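Local atomic coordinates of putative Nitroreductase (Desulfovibrio desulfuricans subsp. desulfuricans str. G20, PDB entry 3E39), a protein that binds flavin mononucleotide and probably acts as an FMN-dependent oxidoreductase of the nitroreductase type. Residues A[53-57]-A[77-81]; A[30-34]-A[111-117]. All coordinates share one frame. Residues are numbered along the deposited sequence.

From the N terminus, helix 28-39 is the first of these elements and contributes 30-34 to contact 2. Strand 50-56 follows and supplies 53-57, and contact 1 closes a mostly helical connection of 19 residues when 77-81 enters strand 80-87 antiparallel to it. The chain then runs into helix 94-114, whose last turn and the residues after it, 111-117, return to 30-34 and close contact 2. Contact 1 is thus nested inside the larger loop of contact 2. One joins two strands of the antiparallel sheet, the other two helices, and Val-31 bridges them: Val-31 CG1 lies 4.0 Å from Val-54 CG2 and Val-31 CG2 4.1 Å from Val-80 CG2. Both contacts also touch the second subunit.

Contact 1: A[53-57]-A[77-81]; sequences LVIRA and GAKVI
Segment 53-57 ends an outer strand of the chain's sheet, extended through Arg-56 and turning to helical angles at Ala-57; it runs antiparallel to 77-81. Gly-77 ends a helix. Ala-78 leaves helical angles, and Ala-78 O lies 3.5 Å from Ala-57 CB. Lys-79 (phi/psi -93/-29) forms a classic beta bulge with Val-80 opposite Ala-151 of the next strand; Lys-79 O accepts from Ala-57 N at 3.1 Å. A water donates to Lys-79 O (2.6 Å) and accepts from Arg-56 NH1 (3.1 Å). Val-80, chi1 p, faces Arg-56 in a non-hydrogen-bonded pair, CA to CA 4.4 Å, and Val-80 CG2 meets Val-54 CG1 at 3.7 Å. Ile-81 (m, t) and Ile-55 (m, m, its end leading away) make the hydrogen-bonded pair, CA to CA 5.1 Å: Ile-81 N to Ile-55 O is 2.9 Å, Ile-55 N to Ile-81 O 2.8 Å. Both point to the face packed by Leu-65 of helix 61-66. Arg-56 and Val-80 share the other face with Val-31 of helix 28-39, where Arg-56 salt-bridges Asp-28. Backbone hydrogen bonds thus fix the register and apolar packing buries both faces, while the Ala-57 N bond to Lys-79 O and the water shared with Arg-56 NH1 extend the pairing past the strand end.

Contact 2: A[30-34]-A[111-117]; sequences AVRLI and AAHALQL
Ile-34 and Leu-115, with Leu-33 third, do much of the work where one turn of helix 28-39 meets the end of helix 94-114. Residues 30-34 are regular helix, with Ile-34 N bonded to Ala-30 O at 2.9 Å. Helical angles last through Ala-114. Leu-115 (-91/14) leaves them, Gln-116 (59/30) is the C-prime residue of a Schellman motif, and Leu-117 turns extended; Leu-117 N to Ala-112 O and Gln-116 N to His-113 O are both 2.9 Å. Nearest CA atoms are Ile-34 to Ala-111, 5.4 Å, and Ala-30 to Leu-115, 7.2 Å.

Ile-34 (chi1 m, chi2 t) has the largest buried area. Its CA lies 4.1 Å from Ala-111 CB, its CG1 3.9 Å from Leu-115 CD1, and its CD1 reaches Ala-112 CB at 4.1 Å and Leu-117 CD1 at 3.9 Å. Leu-115, also m and t, sends CD1 to Ala-30 CB (4.2 Å) and CD2 to CD1 of Leu-33 (3.9 Å), itself m and t. Secondarily, because the capping turn brings the chain back, Leu-117 CD1 can meet Ala-30 CB at 4.1 Å.

This is purely apolar helix packing, with small alanines allowing the close approach at Ile-34. On the sheet side, Ile-34 rests on Ile-82 and Val-31 on Val-80 of strand 80-87, while Leu-9 of the second subunit packs against Leu-33 and Ala-111.

Contact 1: A[53-57]-A[77-81]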
loop_
_atom_site.group_PDB
_atom_site.type_symbol
_atom_site.label_atom_id
_atom_site.label_comp_id
_atom_site.label_asym_id
_atom_site.label_seq_id
_atom_site.Cartn_x
_atom_site.Cartn_y
_atom_site.Cartn_z
ATOM N N LEU A 53 9.967 -7.825 11.864
ATOM C CA LEU A 53 10.331 -8.866 12.812
ATOM C C LEU A 53 9.529 -10.110 12.483
ATOM O O LEU A 53 8.298 -10.088 12.506
ATOM C CB LEU A 53 10.065 -8.411 14.236
ATOM C CG LEU A 53 10.419 -9.428 15.331
ATOM C CD1 LEU A 53 11.854 -9.966 15.253
ATOM C CD2 LEU A 53 10.105 -8.789 16.664
ATOM N N VAL A 54 10.231 -11.195 12.191
ATOM C CA VAL A 54 9.588 -12.469 11.862
ATOM C C VAL A 54 9.384 -13.302 13.105
ATOM O O VAL A 54 10.334 -13.490 13.892
ATOM C CB VAL A 54 10.454 -13.264 10.827
ATOM C CG1 VAL A 54 9.842 -14.647 10.516
ATOM C CG2 VAL A 54 10.667 -12.436 9.529
ATOM N N ILE A 55 8.151 -13.828 13.263
ATOM C CA ILE A 55 7.810 -14.685 14.402
ATOM C C ILE A 55 7.139 -15.935 13.868
ATOM O O ILE A 55 5.991 -15.875 13.406
ATOM C CB ILE A 55 6.842 -14.003 15.408
ATOM C CG1 ILE A 55 7.437 -12.692 15.952
ATOM C CG2 ILE A 55 6.516 -14.946 16.573
ATOM C CD1 ILE A 55 8.645 -12.844 16.811
ATOM N N ARG A 56 7.849 -17.059 13.896
ATOM C CA ARG A 56 7.261 -18.336 13.462
ATOM C C ARG A 56 6.385 -18.985 14.523
ATOM O O ARG A 56 6.468 -18.655 15.687
ATOM C CB ARG A 56 8.338 -19.315 13.006
ATOM C CG ARG A 56 8.993 -18.871 11.721
ATOM C CD ARG A 56 9.991 -19.851 11.244
ATOM N NE ARG A 56 10.443 -19.624 9.866
ATOM C CZ ARG A 56 9.804 -20.029 8.761
ATOM N NH1 ARG A 56 8.630 -20.660 8.835
ATOM N NH2 ARG A 56 10.352 -19.808 7.569
ATOM N N ALA A 57 5.555 -19.926 14.089
ATOM C CA ALA A 57 4.585 -20.597 14.958
ATOM C C ALA A 57 5.230 -21.277 16.158
ATOM O O ALA A 57 4.645 -21.346 17.251
ATOM C CB ALA A 57 3.809 -21.629 14.142
ATOM N N GLY A 77 -2.951 -19.991 14.716
ATOM C CA GLY A 77 -3.088 -20.867 13.547
ATOM C C GLY A 77 -2.086 -20.608 12.433
ATOM O O GLY A 77 -1.799 -21.493 11.622
ATOM N N ALA A 78 -1.543 -19.390 12.396
ATOM C CA ALA A 78 -0.589 -18.989 11.366
ATOM C C ALA A 78 0.715 -19.758 11.494
ATOM O O ALA A 78 1.052 -20.232 12.578
ATOM C CB ALA A 78 -0.317 -17.495 11.470
ATOM N N LYS A 79 1.420 -19.927 10.386
ATOM C CA LYS A 79 2.736 -20.577 10.417
ATOM C C LYS A 79 3.842 -19.561 10.548
ATOM O O LYS A 79 4.913 -19.863 11.107
ATOM C CB LYS A 79 2.967 -21.467 9.185
ATOM C CG LYS A 79 1.897 -22.542 9.018
ATOM C CD LYS A 79 1.595 -23.304 10.316
ATOM C CE LYS A 79 0.247 -23.967 10.250
ATOM N NZ LYS A 79 -0.202 -24.517 11.559
ATOM N N VAL A 80 3.598 -18.358 10.028
ATOM C CA VAL A 80 4.548 -17.267 10.208
ATOM C C VAL A 80 3.768 -15.956 10.366
ATOM O O VAL A 80 2.712 -15.769 9.765
ATOM C CB VAL A 80 5.565 -17.175 9.033
ATOM C CG1 VAL A 80 4.866 -16.874 7.715
ATOM C CG2 VAL A 80 6.690 -16.130 9.341
ATOM N N ILE A 81 4.289 -15.084 11.220
ATOM C CA ILE A 81 3.763 -13.748 11.437
ATOM C C ILE A 81 4.922 -12.762 11.172
ATOM O O ILE A 81 6.051 -12.969 11.658
ATOM C CB ILE A 81 3.215 -13.582 12.864
ATOM C CG1 ILE A 81 1.972 -14.483 13.034
ATOM C CG2 ILE A 81 2.802 -12.129 13.133
ATOM C CD1 ILE A 81 1.478 -14.635 14.438
HETATM O O HOH W 1 6.724 -21.772 11.026
#

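Contact 2: A[30-34]-A[111-117]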
loop_
_atom_site.group_PDB
_atom_site.type_symbol
_atom_site.label_atom_id
_atom_site.label_comp_id
_atom_site.label_asym_id
_atom_site.label_seq_id
_atom_site.Cartn_x
_atom_site.Cartn_y
_atom_site.Cartn_z
ATOM N N ALA A 30 10.270 -18.523 0.970
ATOM C CA ALA A 30 8.988 -17.805 0.851
ATOM C C ALA A 30 9.012 -16.551 1.763
ATOM O O ALA A 30 8.654 -15.443 1.311
ATOM C CB ALA A 30 7.800 -18.690 1.177
ATOM N N VAL A 31 9.438 -16.714 3.009
ATOM C CA VAL A 31 9.464 -15.571 3.936
ATOM C C VAL A 31 10.404 -14.483 3.391
ATOM O O VAL A 31 10.077 -13.266 3.412
ATOM C CB VAL A 31 9.850 -15.979 5.381
ATOM C CG1 VAL A 31 10.033 -14.732 6.260
ATOM C CG2 VAL A 31 8.765 -16.959 5.944
ATOM N N ARG A 32 11.561 -14.911 2.895
ATOM C CA ARG A 32 12.531 -13.972 2.319
ATOM C C ARG A 32 11.934 -13.207 1.134
ATOM O O ARG A 32 12.075 -11.971 1.043
ATOM C CB ARG A 32 13.812 -14.703 1.880
ATOM C CG ARG A 32 14.942 -13.726 1.599
ATOM C CD ARG A 32 16.145 -14.409 0.946
ATOM N NE ARG A 32 15.835 -14.836 -0.420
ATOM C CZ ARG A 32 15.839 -14.031 -1.488
ATOM N NH1 ARG A 32 16.131 -12.742 -1.376
ATOM N NH2 ARG A 32 15.540 -14.527 -2.687
ATOM N N LEU A 33 11.279 -13.918 0.221
ATOM C CA LEU A 33 10.652 -13.276 -0.938
ATOM C C LEU A 33 9.562 -12.278 -0.512
ATOM O O LEU A 33 9.436 -11.198 -1.123
ATOM C CB LEU A 33 10.071 -14.285 -1.918
ATOM C CG LEU A 33 11.119 -15.119 -2.644
ATOM C CD1 LEU A 33 10.445 -16.247 -3.400
ATOM C CD2 LEU A 33 11.980 -14.219 -3.584
ATOM N N ILE A 34 8.802 -12.630 0.532
ATOM C CA ILE A 34 7.762 -11.748 1.040
ATOM C C ILE A 34 8.404 -10.471 1.612
ATOM O O ILE A 34 7.995 -9.353 1.315
ATOM C CB ILE A 34 6.857 -12.452 2.066
ATOM C CG1 ILE A 34 5.984 -13.510 1.364
ATOM C CG2 ILE A 34 5.939 -11.448 2.756
ATOM C CD1 ILE A 34 5.313 -14.530 2.319
ATOM N N ALA A 111 2.661 -10.481 -2.520
ATOM C CA ALA A 111 3.740 -11.453 -2.619
ATOM C C ALA A 111 3.313 -12.798 -2.043
ATOM O O ALA A 111 3.560 -13.846 -2.669
ATOM C CB ALA A 111 5.010 -10.953 -1.945
ATOM N N ALA A 112 2.656 -12.776 -0.884
ATOM C CA ALA A 112 2.158 -14.021 -0.281
ATOM C C ALA A 112 1.181 -14.697 -1.235
ATOM O O ALA A 112 1.280 -15.894 -1.488
ATOM C CB ALA A 112 1.497 -13.758 1.078
ATOM N N HIS A 113 0.221 -13.937 -1.764
ATOM C CA HIS A 113 -0.742 -14.477 -2.734
ATOM C C HIS A 113 -0.057 -15.102 -3.949
ATOM O O HIS A 113 -0.423 -16.222 -4.386
ATOM C CB HIS A 113 -1.684 -13.360 -3.178
ATOM C CG HIS A 113 -2.647 -13.768 -4.239
ATOM N ND1 HIS A 113 -3.858 -14.356 -3.953
ATOM C CD2 HIS A 113 -2.575 -13.677 -5.587
ATOM C CE1 HIS A 113 -4.499 -14.600 -5.085
ATOM N NE2 HIS A 113 -3.742 -14.196 -6.090
ATOM N N ALA A 114 0.915 -14.374 -4.501
ATOM C CA ALA A 114 1.709 -14.813 -5.670
ATOM C C ALA A 114 2.430 -16.135 -5.392
ATOM O O ALA A 114 2.667 -16.937 -6.296
ATOM C CB ALA A 114 2.730 -13.724 -6.070
ATOM N N LEU A 115 2.776 -16.358 -4.127
ATOM C CA LEU A 115 3.458 -17.586 -3.712
ATOM C C LEU A 115 2.492 -18.693 -3.285
ATOM O O LEU A 115 2.926 -19.682 -2.687
ATOM C CB LEU A 115 4.460 -17.273 -2.587
ATOM C CG LEU A 115 5.688 -16.415 -2.930
ATOM C CD1 LEU A 115 6.413 -15.979 -1.684
ATOM C CD2 LEU A 115 6.662 -17.159 -3.838
ATOM N N GLN A 116 1.207 -18.523 -3.620
ATOM C CA GLN A 116 0.117 -19.434 -3.271
ATOM C C GLN A 116 -0.023 -19.610 -1.761
ATOM O O GLN A 116 -0.428 -20.671 -1.273
ATOM C CB GLN A 116 0.270 -20.778 -3.990
ATOM C CG GLN A 116 0.429 -20.567 -5.497
ATOM C CD GLN A 116 0.415 -21.842 -6.309
ATOM O OE1 GLN A 116 0.040 -22.912 -5.824
ATOM N NE2 GLN A 116 0.823 -21.728 -7.576
ATOM N N LEU A 117 0.331 -18.565 -1.021
ATOM C CA LEU A 117 0.124 -18.566 0.414
ATOM C C LEU A 117 -1.102 -17.737 0.718
ATOM O O LEU A 117 -1.539 -16.915 -0.103
ATOM C CB LEU A 117 1.341 -18.014 1.162
ATOM C CG LEU A 117 2.640 -18.786 1.025
ATOM C CD1 LEU A 117 3.758 -18.016 1.686
ATOM C CD2 LEU A 117 2.480 -20.199 1.632
#